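Local coordinates for DynE7 (Micromonospora chersina, PDB 2XEM), which is a hot-dog fold thioesterase of dynemicin biosynthesis that binds a polyene ketone and probably releases the polyketide chain of the enediyne pathway, at residues H15-D20 / D79-R84. Sequence-based numbering, arbitrary orientation.
Sequences HVVTFD and DEVEVR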
ATOM      1  N   HIS D  15      12.861  -7.490   7.058  1.00 22.39           N
ATOM      2  CA  HIS D  15      12.210  -6.374   6.384  1.00 20.10           C
ATOM      3  C   HIS D  15      12.805  -5.044   6.837  1.00 23.36           C
ATOM      4  O   HIS D  15      12.892  -4.791   8.022  1.00 24.41           O
ATOM      5  CB  HIS D  15      10.684  -6.436   6.587  1.00 19.80           C
ATOM      6  CG  HIS D  15       9.976  -5.179   6.199  1.00 22.46           C
ATOM      7  ND1 HIS D  15       9.732  -4.231   7.155  1.00 24.57           N
ATOM      8  CD2 HIS D  15       9.543  -4.705   5.006  1.00 22.37           C
ATOM      9  CE1 HIS D  15       9.198  -3.203   6.540  1.00 22.84           C
ATOM     10  NE2 HIS D  15       9.032  -3.432   5.265  1.00 22.62           N
ATOM     11  N   VAL D  16      13.228  -4.204   5.897  1.00 19.87           N
ATOM     12  CA  VAL D  16      13.670  -2.847   6.227  1.00 19.15           C
ATOM     13  C   VAL D  16      12.467  -1.907   6.021  1.00 22.22           C
ATOM     14  O   VAL D  16      11.883  -1.884   4.940  1.00 19.32           O
ATOM     15  CB  VAL D  16      14.938  -2.420   5.434  1.00 22.20           C
ATOM     16  CG1 VAL D  16      15.319  -0.959   5.724  1.00 20.72           C
ATOM     17  CG2 VAL D  16      16.117  -3.366   5.749  1.00 23.44           C
ATOM     18  N   VAL D  17      12.105  -1.143   7.069  1.00 18.34           N
ATOM     19  CA  VAL D  17      10.978  -0.203   7.009  1.00 16.30           C
ATOM     20  C   VAL D  17      11.271   0.922   6.006  1.00 20.21           C
ATOM     21  O   VAL D  17      12.337   1.584   6.072  1.00 17.87           O
ATOM     22  CB  VAL D  17      10.607   0.365   8.392  1.00 20.40           C
ATOM     23  CG1 VAL D  17       9.449   1.374   8.278  1.00 20.03           C
ATOM     24  CG2 VAL D  17      10.260  -0.762   9.396  1.00 19.34           C
ATOM     25  N   THR D  18      10.315   1.154   5.097  1.00 16.27           N
ATOM     26  CA  THR D  18      10.455   2.249   4.122  1.00 16.01           C
ATOM     27  C   THR D  18       9.564   3.415   4.504  1.00 19.73           C
ATOM     28  O   THR D  18       8.616   3.238   5.278  1.00 18.32           O
ATOM     29  CB  THR D  18      10.252   1.725   2.683  1.00 21.20           C
ATOM     30  OG1 THR D  18       9.018   0.996   2.655  1.00 19.01           O
ATOM     31  CG2 THR D  18      11.380   0.780   2.234  1.00 21.12           C
ATOM     32  N   PHE D  19       9.832   4.606   3.953  1.00 17.52           N
ATOM     33  CA  PHE D  19       9.029   5.794   4.257  1.00 18.02           C
ATOM     34  C   PHE D  19       7.557   5.639   3.944  1.00 20.56           C
ATOM     35  O   PHE D  19       6.721   6.186   4.675  1.00 20.42           O
ATOM     36  CB  PHE D  19       9.587   7.037   3.543  1.00 22.12           C
ATOM     37  CG  PHE D  19      10.611   7.789   4.354  1.00 26.96           C
ATOM     38  CD1 PHE D  19      11.792   7.171   4.767  1.00 31.36           C
ATOM     39  CD2 PHE D  19      10.424   9.134   4.661  1.00 32.27           C
ATOM     40  CE1 PHE D  19      12.761   7.885   5.485  1.00 34.30           C
ATOM     41  CE2 PHE D  19      11.387   9.844   5.393  1.00 36.53           C
ATOM     42  CZ  PHE D  19      12.534   9.207   5.825  1.00 35.05           C
ATOM     43  N   ASP D  20       7.226   4.909   2.863  1.00 15.62           N
ATOM     44  CA  ASP D  20       5.834   4.698   2.473  1.00 15.03           C
ATOM     45  C   ASP D  20       5.048   3.843   3.474  1.00 18.46           C
ATOM     46  O   ASP D  20       3.820   3.741   3.350  1.00 18.54           O
ATOM     47  CB  ASP D  20       5.713   4.164   1.034  1.00 17.35           C
ATOM     48  CG  ASP D  20       6.278   2.766   0.765  1.00 23.47           C
ATOM     49  OD1 ASP D  20       6.228   2.340  -0.361  1.00 26.53           O
ATOM     50  OD2 ASP D  20       6.827   2.130   1.707  1.00 24.75           O
ATOM     51  N   ASP D  79      14.316   1.087  10.146  1.00 20.81           N
ATOM     52  CA  ASP D  79      14.420  -0.025  11.098  1.00 20.52           C
ATOM     53  C   ASP D  79      14.539  -1.330  10.336  1.00 24.51           C
ATOM     54  O   ASP D  79      13.844  -1.538   9.340  1.00 22.23           O
ATOM     55  CB  ASP D  79      13.191  -0.119  12.028  1.00 20.80           C
ATOM     56  CG  ASP D  79      13.102   0.897  13.159  1.00 22.75           C
ATOM     57  OD1 ASP D  79      14.082   1.653  13.366  1.00 23.33           O
ATOM     58  OD2 ASP D  79      12.067   0.912  13.854  1.00 23.40           O
ATOM     59  N   GLU D  80      15.462  -2.175  10.780  1.00 22.19           N
ATOM     60  CA  GLU D  80      15.550  -3.534  10.273  1.00 21.69           C
ATOM     61  C   GLU D  80      14.733  -4.431  11.213  1.00 23.08           C
ATOM     62  O   GLU D  80      15.040  -4.542  12.404  1.00 23.34           O
ATOM     63  CB  GLU D  80      17.012  -3.980  10.161  1.00 23.93           C
ATOM     64  CG  GLU D  80      17.170  -5.424   9.709  1.00 36.25           C
ATOM     65  CD  GLU D  80      18.607  -5.923   9.735  1.00 56.33           C
ATOM     66  OE1 GLU D  80      18.809  -7.134   9.493  1.00 43.72           O
ATOM     67  OE2 GLU D  80      19.525  -5.126  10.041  1.00 43.82           O
ATOM     68  N   VAL D  81      13.648  -4.997  10.682  1.00 17.28           N
ATOM     69  CA  VAL D  81      12.694  -5.780  11.463  1.00 17.09           C
ATOM     70  C   VAL D  81      12.798  -7.225  11.031  1.00 22.28           C
ATOM     71  O   VAL D  81      12.749  -7.509   9.836  1.00 21.80           O
ATOM     72  CB  VAL D  81      11.231  -5.252  11.340  1.00 19.91           C
ATOM     73  CG1 VAL D  81      10.251  -6.103  12.181  1.00 19.37           C
ATOM     74  CG2 VAL D  81      11.138  -3.771  11.709  1.00 18.84           C
ATOM     75  N   GLU D  82      12.981  -8.132  12.004  1.00 19.78           N
ATOM     76  CA  GLU D  82      12.858  -9.556  11.729  1.00 19.02           C
ATOM     77  C   GLU D  82      11.428  -9.993  12.013  1.00 21.71           C
ATOM     78  O   GLU D  82      10.937  -9.822  13.129  1.00 21.46           O
ATOM     79  CB  GLU D  82      13.822 -10.346  12.570  1.00 20.50           C
ATOM     80  CG  GLU D  82      15.241 -10.186  12.115  1.00 24.41           C
ATOM     81  CD  GLU D  82      16.201 -11.085  12.861  1.00 39.47           C
ATOM     82  OE1 GLU D  82      15.782 -11.803  13.801  1.00 26.24           O
ATOM     83  OE2 GLU D  82      17.395 -11.049  12.504  1.00 28.74           O
ATOM     84  N   VAL D  83      10.748 -10.477  10.974  1.00 17.00           N
ATOM     85  CA  VAL D  83       9.412 -11.051  11.097  1.00 17.26           C
ATOM     86  C   VAL D  83       9.642 -12.557  11.305  1.00 20.83           C
ATOM     87  O   VAL D  83       9.979 -13.272  10.369  1.00 18.27           O
ATOM     88  CB  VAL D  83       8.505 -10.724   9.879  1.00 20.33           C
ATOM     89  CG1 VAL D  83       7.084 -11.272  10.103  1.00 20.10           C
ATOM     90  CG2 VAL D  83       8.461  -9.207   9.621  1.00 19.50           C
ATOM     91  N   ARG D  84       9.543 -12.998  12.565  1.00 19.72           N
ATOM     92  CA  ARG D  84       9.878 -14.356  12.955  1.00 19.65           C
ATOM     93  C   ARG D  84       8.622 -15.194  13.009  1.00 24.89           C
ATOM     94  O   ARG D  84       7.748 -14.941  13.830  1.00 24.54           O
ATOM     95  CB  ARG D  84      10.612 -14.351  14.303  1.00 20.48           C
ATOM     96  CG  ARG D  84      11.868 -13.495  14.276  1.00 18.69           C
ATOM     97  CD  ARG D  84      12.483 -13.477  15.638  1.00 20.71           C
ATOM     98  NE  ARG D  84      13.727 -12.710  15.665  1.00 22.91           N
ATOM     99  CZ  ARG D  84      14.391 -12.417  16.775  1.00 27.61           C
ATOM    100  NH1 ARG D  84      13.933 -12.820  17.959  1.00 23.21           N
ATOM    101  NH2 ARG D  84      15.510 -11.716  16.717  1.00 22.33           N
TER
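The hot-dog fold of this thioesterase wraps an antiparallel sheet around a long helix, and here the end of strand 11-16 pairs with the start of strand 80-91. H15 and V81 form an antiparallel hydrogen-bonded pair. H15 N donates to V81 O at 2.8 Å, and V81 N returns a bond of 2.8 Å to H15 O. V16 and E80 follow as a non-hydrogen-bonded pair. Beyond the strand, V17 N still reaches D79 O at 2.9 Å, nearly straight at 169°. V16 CA makes a CA-H...O contact with D79 O at 3.4 Å.

H15 and V81 place their side chains on the face turned to helix 32-48, where W36 meets the H15 ring. V17, just past the strand, also touches W36. V16 and E80 lie on the other face, where E80 OE1 forms a salt bridge with R14. D79 OD2 accepts a hydrogen bond from S76 N and forms a salt bridge with R103. After T18 the chain enters a 3-10 segment, where D20 OD1 is hydrogen-bonded to H35 ND1 of a second subunit.

V17 CG2, anti to its own carbonyl carbon and so beside the bonded N, lies 4.0 Å from D79 CB. V17 CG2 also meets V81 CG2 at 3.9 Å, where the two side chains cross obliquely.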